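Local coordinates for ORF10 (Moritella marina, PDB 6RIW), which forms the ketosynthase-chain length factor didomain of a polyunsaturated fatty acid synthase, probably elongating acyl chains by decarboxylative condensation, at residues F807-N812 with I958-T963; N812-A817 with N869-D874; Q559-A564 with S647-L652. One frame throughout, in Å; residues are numbered along the deposited sequence.

Interaction 1 (F807-N812 with I958-T963)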
loop_
_atom_site.group_PDB
_atom_site.type_symbol
_atom_site.label_atom_id
_atom_site.label_comp_id
_atom_site.label_asym_id
_atom_site.label_seq_id
_atom_site.Cartn_x
_atom_site.Cartn_y
_atom_site.Cartn_z
ATOM N N PHE A 807 23.955 5.226 1.496
ATOM C CA PHE A 807 24.005 4.645 2.835
ATOM C C PHE A 807 25.192 3.698 2.889
ATOM O O PHE A 807 25.341 2.846 2.018
ATOM C CB PHE A 807 22.695 3.921 3.143
ATOM C CG PHE A 807 21.507 4.838 3.114
ATOM C CD1 PHE A 807 21.196 5.620 4.219
ATOM C CD2 PHE A 807 20.728 4.966 1.968
ATOM C CE1 PHE A 807 20.115 6.479 4.211
ATOM C CE2 PHE A 807 19.639 5.831 1.954
ATOM C CZ PHE A 807 19.340 6.599 3.087
ATOM N N SER A 808 26.053 3.859 3.903
ATOM C CA SER A 808 27.399 3.293 3.799
ATOM C C SER A 808 27.388 1.774 3.703
ATOM O O SER A 808 28.153 1.205 2.928
ATOM C CB SER A 808 28.280 3.754 4.971
ATOM O OG SER A 808 27.579 3.674 6.177
ATOM N N ALA A 809 26.543 1.091 4.474
ATOM C CA ALA A 809 26.569 -0.366 4.420
ATOM C C ALA A 809 26.163 -0.888 3.043
ATOM O O ALA A 809 26.670 -1.925 2.592
ATOM C CB ALA A 809 25.666 -0.962 5.501
ATOM N N GLU A 810 25.224 -0.201 2.376
ATOM C CA GLU A 810 24.821 -0.613 1.028
ATOM C C GLU A 810 25.921 -0.334 0.015
ATOM O O GLU A 810 26.284 -1.214 -0.791
ATOM C CB GLU A 810 23.512 0.094 0.638
ATOM C CG GLU A 810 22.324 -0.399 1.488
ATOM C CD GLU A 810 20.985 0.305 1.181
ATOM O OE1 GLU A 810 20.978 1.401 0.557
ATOM O OE2 GLU A 810 19.933 -0.247 1.610
ATOM N N ASN A 811 26.483 0.879 0.045
ATOM C CA ASN A 811 27.582 1.189 -0.865
ATOM C C ASN A 811 28.747 0.229 -0.665
ATOM O O ASN A 811 29.364 -0.222 -1.641
ATOM C CB ASN A 811 28.055 2.628 -0.668
ATOM C CG ASN A 811 27.219 3.632 -1.437
ATOM O OD1 ASN A 811 26.062 3.370 -1.788
ATOM N ND2 ASN A 811 27.796 4.791 -1.706
ATOM N N ASN A 812 29.074 -0.088 0.592
ATOM C CA ASN A 812 30.247 -0.924 0.846
ATOM C C ASN A 812 30.020 -2.359 0.389
ATOM O O ASN A 812 30.942 -2.998 -0.138
ATOM C CB ASN A 812 30.629 -0.880 2.328
ATOM C CG ASN A 812 31.192 0.480 2.746
ATOM O OD1 ASN A 812 31.588 1.291 1.905
ATOM N ND2 ASN A 812 31.183 0.747 4.039
ATOM N N ILE A 958 19.909 4.305 13.002
ATOM C CA ILE A 958 19.465 2.924 12.838
ATOM C C ILE A 958 20.482 2.181 11.993
ATOM O O ILE A 958 20.889 2.654 10.929
ATOM C CB ILE A 958 18.076 2.859 12.182
ATOM C CG1 ILE A 958 17.041 3.642 12.996
ATOM C CG2 ILE A 958 17.632 1.402 12.014
ATOM C CD1 ILE A 958 16.858 3.162 14.434
ATOM N N SER A 959 20.888 1.003 12.451
ATOM C CA SER A 959 21.875 0.233 11.708
ATOM C C SER A 959 21.243 -0.423 10.482
ATOM O O SER A 959 20.049 -0.749 10.455
ATOM C CB SER A 959 22.477 -0.848 12.597
ATOM O OG SER A 959 21.425 -1.712 13.014
ATOM N N ALA A 960 22.065 -0.632 9.462
ATOM C CA ALA A 960 21.564 -1.215 8.226
ATOM C C ALA A 960 21.306 -2.707 8.393
ATOM O O ALA A 960 21.801 -3.356 9.314
ATOM C CB ALA A 960 22.557 -1.000 7.087
ATOM N N HIS A 961 20.543 -3.266 7.452
ATOM C CA HIS A 961 20.209 -4.683 7.545
ATOM C C HIS A 961 21.458 -5.555 7.563
ATOM O O HIS A 961 21.499 -6.578 8.261
ATOM C CB HIS A 961 19.314 -5.085 6.375
ATOM C CG HIS A 961 17.884 -4.730 6.589
ATOM N ND1 HIS A 961 17.208 -5.029 7.756
ATOM C CD2 HIS A 961 17.003 -4.079 5.791
ATOM C CE1 HIS A 961 15.964 -4.590 7.659
ATOM N NE2 HIS A 961 15.817 -4.006 6.480
ATOM N N ALA A 962 22.476 -5.161 6.799
ATOM C CA ALA A 962 23.698 -5.956 6.679
ATOM C C ALA A 962 24.420 -6.153 8.010
ATOM O O ALA A 962 25.236 -7.080 8.126
ATOM C CB ALA A 962 24.643 -5.283 5.682
ATOM N N THR A 963 24.166 -5.290 9.005
ATOM C CA THR A 963 24.778 -5.450 10.323
ATOM C C THR A 963 24.169 -6.588 11.130
ATOM O O THR A 963 24.755 -6.983 12.147
ATOM C CB THR A 963 24.645 -4.182 11.163
ATOM O OG1 THR A 963 23.276 -4.022 11.542
ATOM C CG2 THR A 963 25.130 -2.979 10.403
#

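Interaction 2 (N812-A817 with N869-D874)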
loop_
_atom_site.group_PDB
_atom_site.type_symbol
_atom_site.label_atom_id
_atom_site.label_comp_id
_atom_site.label_asym_id
_atom_site.label_seq_id
_atom_site.Cartn_x
_atom_site.Cartn_y
_atom_site.Cartn_z
ATOM N N ASN A 812 29.074 -0.088 0.592
ATOM C CA ASN A 812 30.247 -0.924 0.846
ATOM C C ASN A 812 30.020 -2.359 0.389
ATOM O O ASN A 812 30.942 -2.998 -0.138
ATOM C CB ASN A 812 30.629 -0.880 2.328
ATOM C CG ASN A 812 31.192 0.480 2.746
ATOM O OD1 ASN A 812 31.588 1.291 1.905
ATOM N ND2 ASN A 812 31.183 0.747 4.039
ATOM N N ALA A 813 28.798 -2.883 0.541
ATOM C CA ALA A 813 28.525 -4.216 0.012
ATOM C C ALA A 813 28.657 -4.235 -1.510
ATOM O O ALA A 813 29.188 -5.197 -2.085
ATOM C CB ALA A 813 27.137 -4.705 0.453
ATOM N N GLU A 814 28.209 -3.174 -2.179
ATOM C CA GLU A 814 28.345 -3.121 -3.634
ATOM C C GLU A 814 29.795 -2.926 -4.067
ATOM O O GLU A 814 30.197 -3.456 -5.111
ATOM C CB GLU A 814 27.478 -2.007 -4.217
ATOM C CG GLU A 814 25.967 -2.297 -4.152
ATOM C CD GLU A 814 25.171 -1.283 -4.982
ATOM O OE1 GLU A 814 25.293 -0.067 -4.688
ATOM O OE2 GLU A 814 24.432 -1.705 -5.918
ATOM N N LYS A 815 30.585 -2.166 -3.297
ATOM C CA LYS A 815 32.001 -1.996 -3.632
ATOM C C LYS A 815 32.743 -3.320 -3.580
ATOM O O LYS A 815 33.732 -3.513 -4.295
ATOM C CB LYS A 815 32.664 -1.002 -2.680
ATOM C CG LYS A 815 32.614 0.430 -3.117
ATOM C CD LYS A 815 33.232 1.333 -2.034
ATOM C CE LYS A 815 34.620 0.844 -1.644
ATOM N NZ LYS A 815 35.150 1.575 -0.448
ATOM N N THR A 816 32.289 -4.233 -2.734
ATOM C CA THR A 816 32.891 -5.554 -2.661
ATOM C C THR A 816 32.402 -6.432 -3.814
ATOM O O THR A 816 33.207 -6.976 -4.576
ATOM C CB THR A 816 32.571 -6.172 -1.283
ATOM O OG1 THR A 816 33.190 -5.383 -0.251
ATOM C CG2 THR A 816 33.050 -7.616 -1.164
ATOM N N ALA A 817 31.083 -6.514 -4.006
ATOM C CA ALA A 817 30.517 -7.522 -4.905
ATOM C C ALA A 817 30.614 -7.148 -6.385
ATOM O O ALA A 817 30.914 -8.014 -7.222
ATOM C CB ALA A 817 29.052 -7.771 -4.524
ATOM N N ASN A 869 21.649 -3.420 -10.086
ATOM C CA ASN A 869 21.600 -3.970 -8.740
ATOM C C ASN A 869 20.688 -3.119 -7.862
ATOM O O ASN A 869 20.590 -1.905 -8.042
ATOM C CB ASN A 869 23.011 -4.041 -8.134
ATOM C CG ASN A 869 23.098 -5.010 -6.969
ATOM O OD1 ASN A 869 22.720 -6.178 -7.089
ATOM N ND2 ASN A 869 23.572 -4.522 -5.822
ATOM N N GLY A 870 19.989 -3.772 -6.934
ATOM C CA GLY A 870 19.086 -3.097 -6.019
ATOM C C GLY A 870 19.187 -3.626 -4.602
ATOM O O GLY A 870 19.285 -4.842 -4.394
ATOM N N LEU A 871 19.215 -2.709 -3.623
ATOM C CA LEU A 871 19.202 -3.030 -2.206
ATOM C C LEU A 871 18.142 -2.158 -1.564
ATOM O O LEU A 871 17.613 -1.240 -2.192
ATOM C CB LEU A 871 20.570 -2.790 -1.527
ATOM C CG LEU A 871 21.747 -3.603 -2.092
ATOM C CD1 LEU A 871 23.068 -3.109 -1.495
ATOM C CD2 LEU A 871 21.565 -5.086 -1.773
ATOM N N GLY A 872 17.807 -2.438 -0.312
ATOM C CA GLY A 872 16.915 -1.517 0.371
ATOM C C GLY A 872 16.470 -2.045 1.721
ATOM O O GLY A 872 16.970 -3.053 2.226
ATOM N N ARG A 873 15.505 -1.335 2.286
ATOM C CA ARG A 873 15.040 -1.695 3.611
ATOM C C ARG A 873 14.188 -2.952 3.613
ATOM O O ARG A 873 13.799 -3.404 4.696
ATOM C CB ARG A 873 14.269 -0.526 4.218
ATOM C CG ARG A 873 15.161 0.661 4.593
ATOM C CD ARG A 873 16.232 0.224 5.626
ATOM N NE ARG A 873 15.622 -0.106 6.917
ATOM C CZ ARG A 873 16.256 -0.704 7.923
ATOM N NH1 ARG A 873 17.537 -1.057 7.806
ATOM N NH2 ARG A 873 15.624 -0.929 9.063
ATOM N N ASP A 874 13.871 -3.521 2.450
ATOM C CA ASP A 874 13.189 -4.811 2.436
ATOM C C ASP A 874 14.141 -5.973 2.696
ATOM O O ASP A 874 13.678 -7.109 2.872
ATOM C CB ASP A 874 12.493 -5.003 1.091
ATOM C CG ASP A 874 13.462 -4.812 -0.083
ATOM O OD1 ASP A 874 14.087 -3.707 -0.196
ATOM O OD2 ASP A 874 13.606 -5.765 -0.878
#

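Interaction 3 (Q559-A564 with S647-L652)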
loop_
_atom_site.group_PDB
_atom_site.type_symbol
_atom_site.label_atom_id
_atom_site.label_comp_id
_atom_site.label_asym_id
_atom_site.label_seq_id
_atom_site.Cartn_x
_atom_site.Cartn_y
_atom_site.Cartn_z
ATOM N N GLN A 559 -0.046 11.232 -14.707
ATOM C CA GLN A 559 0.510 11.858 -15.903
ATOM C C GLN A 559 1.570 10.977 -16.562
ATOM O O GLN A 559 1.554 10.799 -17.786
ATOM C CB GLN A 559 1.095 13.225 -15.559
ATOM C CG GLN A 559 1.563 14.006 -16.750
ATOM C CD GLN A 559 1.629 15.490 -16.454
ATOM O OE1 GLN A 559 2.507 15.943 -15.719
ATOM N NE2 GLN A 559 0.683 16.250 -17.008
ATOM N N VAL A 560 2.513 10.424 -15.782
ATOM C CA VAL A 560 3.563 9.629 -16.423
ATOM C C VAL A 560 2.994 8.321 -16.961
ATOM O O VAL A 560 3.420 7.843 -18.021
ATOM C CB VAL A 560 4.770 9.382 -15.489
ATOM C CG1 VAL A 560 5.465 10.697 -15.126
ATOM C CG2 VAL A 560 4.384 8.577 -14.208
ATOM N N ALA A 561 2.032 7.722 -16.252
ATOM C CA ALA A 561 1.441 6.467 -16.720
ATOM C C ALA A 561 0.678 6.679 -18.019
ATOM O O ALA A 561 0.791 5.880 -18.958
ATOM C CB ALA A 561 0.492 5.874 -15.667
ATOM N N ASP A 562 -0.098 7.760 -18.084
ATOM C CA ASP A 562 -0.827 8.109 -19.305
ATOM C C ASP A 562 0.128 8.297 -20.477
ATOM O O ASP A 562 -0.113 7.787 -21.577
ATOM C CB ASP A 562 -1.638 9.385 -19.064
ATOM C CG ASP A 562 -2.630 9.682 -20.193
ATOM O OD1 ASP A 562 -3.387 8.778 -20.596
ATOM O OD2 ASP A 562 -2.652 10.842 -20.651
ATOM N N ASN A 563 1.223 9.028 -20.256
ATOM C CA ASN A 563 2.187 9.278 -21.324
ATOM C C ASN A 563 2.882 7.991 -21.758
ATOM O O ASN A 563 3.065 7.751 -22.961
ATOM C CB ASN A 563 3.215 10.323 -20.875
ATOM C CG ASN A 563 2.630 11.715 -20.809
ATOM O OD1 ASN A 563 1.611 11.996 -21.436
ATOM N ND2 ASN A 563 3.270 12.595 -20.054
ATOM N N ALA A 564 3.257 7.134 -20.797
ATOM C CA ALA A 564 3.877 5.863 -21.156
ATOM C C ALA A 564 2.910 4.983 -21.958
ATOM O O ALA A 564 3.320 4.304 -22.910
ATOM C CB ALA A 564 4.370 5.142 -19.887
ATOM N N SER A 647 -6.341 2.764 -10.196
ATOM C CA SER A 647 -7.713 2.724 -10.718
ATOM C C SER A 647 -8.032 3.903 -11.619
ATOM O O SER A 647 -8.818 3.759 -12.562
ATOM C CB SER A 647 -8.715 2.729 -9.562
ATOM O OG SER A 647 -8.646 1.501 -8.875
ATOM N N ARG A 648 -7.475 5.077 -11.333
ATOM C CA ARG A 648 -7.820 6.248 -12.139
ATOM C C ARG A 648 -7.318 6.098 -13.568
ATOM O O ARG A 648 -7.970 6.576 -14.514
ATOM C CB ARG A 648 -7.243 7.520 -11.519
ATOM C CG ARG A 648 -7.981 8.000 -10.272
ATOM C CD ARG A 648 -7.379 9.310 -9.785
ATOM N NE ARG A 648 -7.415 9.411 -8.331
ATOM C CZ ARG A 648 -8.468 9.836 -7.638
ATOM N NH1 ARG A 648 -9.581 10.213 -8.272
ATOM N NH2 ARG A 648 -8.410 9.884 -6.310
ATOM N N ILE A 649 -6.166 5.445 -13.739
ATOM C CA ILE A 649 -5.655 5.156 -15.079
ATOM C C ILE A 649 -6.526 4.106 -15.760
ATOM O O ILE A 649 -6.928 4.271 -16.920
ATOM C CB ILE A 649 -4.180 4.715 -15.001
ATOM C CG1 ILE A 649 -3.291 5.934 -14.771
ATOM C CG2 ILE A 649 -3.755 3.934 -16.282
ATOM C CD1 ILE A 649 -3.372 6.972 -15.916
ATOM N N SER A 650 -6.862 3.028 -15.039
ATOM C CA SER A 650 -7.764 2.010 -15.596
ATOM C C SER A 650 -9.125 2.583 -15.957
ATOM O O SER A 650 -9.761 2.119 -16.918
ATOM C CB SER A 650 -7.966 0.859 -14.610
ATOM O OG SER A 650 -6.722 0.275 -14.264
ATOM N N ALA A 651 -9.613 3.557 -15.189
ATOM C CA ALA A 651 -10.900 4.153 -15.536
ATOM C C ALA A 651 -10.768 5.070 -16.748
ATOM O O ALA A 651 -11.656 5.098 -17.610
ATOM C CB ALA A 651 -11.491 4.907 -14.339
ATOM N N LEU A 652 -9.657 5.803 -16.845
ATOM C CA LEU A 652 -9.421 6.668 -18.000
ATOM C C LEU A 652 -9.313 5.865 -19.291
ATOM O O LEU A 652 -9.816 6.287 -20.343
ATOM C CB LEU A 652 -8.148 7.491 -17.788
ATOM C CG LEU A 652 -7.691 8.368 -18.961
ATOM C CD1 LEU A 652 -8.728 9.464 -19.236
ATOM C CD2 LEU A 652 -6.305 8.984 -18.707
#

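Interaction 1 (F807-N812 with I958-T963)
Ala960 and Ala962, in the loop 958-963, bring their methyl groups up to the methyl of Ala809, in the first turn of helix 808-821. The loop enters at Ile958, whose backbone is hydrogen-bonded to that of His707. Ser959 turns its CB away from the helix, and its hydroxyl is joined to Glu965 further along the loop. Ala960 then makes the closest approach: its CB stands 3.5 Å from CB of Ala809, tighter than an ordinary carbon-carbon contact. The two backbones come this near, with CA of Ala960 6.3 Å from CA of Ala809, because neither residue carries anything beyond a methyl group. The ring of His961 leads off to another partner, NE2 bonding to the carbonyl of Arg873, while its side chain also touches Tyr174 and Gln181 of helix 174-183. Ala962 adds a looser contact, its CB lying 4.4 Å from CB of Ala809, so that one methyl on the helix serves two on the loop. Thr963 closes the short 3-10 turn. Its backbone N reaches Ala960 O at 3.1 Å, and OG1, set beside that same N by a chi1 of 71°, donates to Ala960 O at 2.8 Å, arriving almost head-on to the carbonyl. One carbonyl thus takes two donors from one residue, which is likely to steady the curl carrying Ala960 and Ala962 and suits a threonine to the place. The arrangement is surface packing, in which a late loop of the chain folds back over the start of a helix of the thiolase-like chain length factor domain.

Interaction 2 (N812-A817 with N869-D874)
A buried carboxylate-to-amide hydrogen bond, flanked by a small apolar contact, joins helix 808-821 to the end of strand 865-870 in the C-terminal half of the chain length factor domain. Asn869 ND2 donates to Glu814 OE2 at 2.9 Å, and the bond is almost straight, with an N-H...O angle of 172°. The acceptor lies in the plane of the asparagine amide, whereas the donor meets OE2 on its anti side, somewhat tilted from the carboxylate plane; the two flat groups are turned 30° against each other. Asn869 holds its amide out to the helix because a chi1 of -160° swings CG to the side opposite the backbone N, and Glu814 meets it from the other direction, its chain extended beyond CG. Beside this bond, CD1 of Leu871 rests on the aliphatic CG of Glu814 at 4.0 Å, the two side chains running alongside in opposite senses, so the acid offers a greasy stem to the leucine and a charged end to the asparagine. The strongest partner of that end is His803, whose N also donates to OE2; OE1 accepts from Ala804 N, while OD1 of Asn869 is bonded to ND1 of His879. Three N-H donors would be expected to stabilise the buried negative charge. With an alanine in place of Glu814, the Asn869 amide and the backbone N atoms of His803 and Ala804 would probably be left without the carboxylate that accepts from all three, and the loop at His803 would lose this tie to the helix. The topology is that of the thiolase fold, and the Gly-Leu-Gly sequence after Asn869, where the strand ends, appears to correspond to the glycine-rich Gly-Phe-Gly-Gly loop of ketosynthases.

Interaction 3 (Q559-A564 with S647-L652)
Ile649 lays its CG1-CD1 branch against the methyl of Ala561: CG1 approaches Ala561 CB at 3.9 Å, and CD1 runs on to end 4.0 Å from the backbone N of Asp562. A branched residue on one helix thus lies over a position where the other has only a methyl, so the isoleucine can settle against the backbone turn itself. One turn later on the same face, Leu652 meets Asp562. Here CD2 stands 3.5 Å from OD1, the two side chains crossing at about a right angle, and the leucine covers the carboxylate without bonding to it. The segment axes pass 10.3 Å apart at a signed angle of -40°, both helices running in broadly the same sense. In the thiolase-like fold of the chain length factor domain, helix 552-567 packs on the sheet, Val560 and Ala564 resting on strand 741-752, while helix 642-653, just before strand 659-663, crosses another of its faces. Asp562 earns its buried place through partners beyond the two segments. Its OD1 forms a salt bridge with Arg539 NH2 and accepts from Trp653 NE1, while OD2 pairs with Lys566 NZ, so the negative charge is probably well balanced despite its apolar cover. With chi1 at -169°, the carboxylate ends nearer the second helix than the direction of CB would suggest. On that second helix, the hydroxyl of Ser647 and the carbonyl of Ala651 are bonded to the ketosynthase domain, to Gly441 O and Lys295 NZ respectively.

Interactions 1 and 2 are neighbours, their centres about 8 Å apart, and both use helix 808-821; they share Asn812, and His961 of interaction 1 reaches Arg873 of interaction 2. Yet one is superficial, made of methyl groups alone, while the other is buried and turns on a polar bond between helix and strand end. Interaction 3 is also buried but joins helix to helix through aliphatic side chains, one of which lies against a carboxylate, its acid paired outside the contact rather than across it. It lies in the other half of the same domain, with its centre about 32 Å from that of interaction 2 and about 36 Å from that of interaction 1.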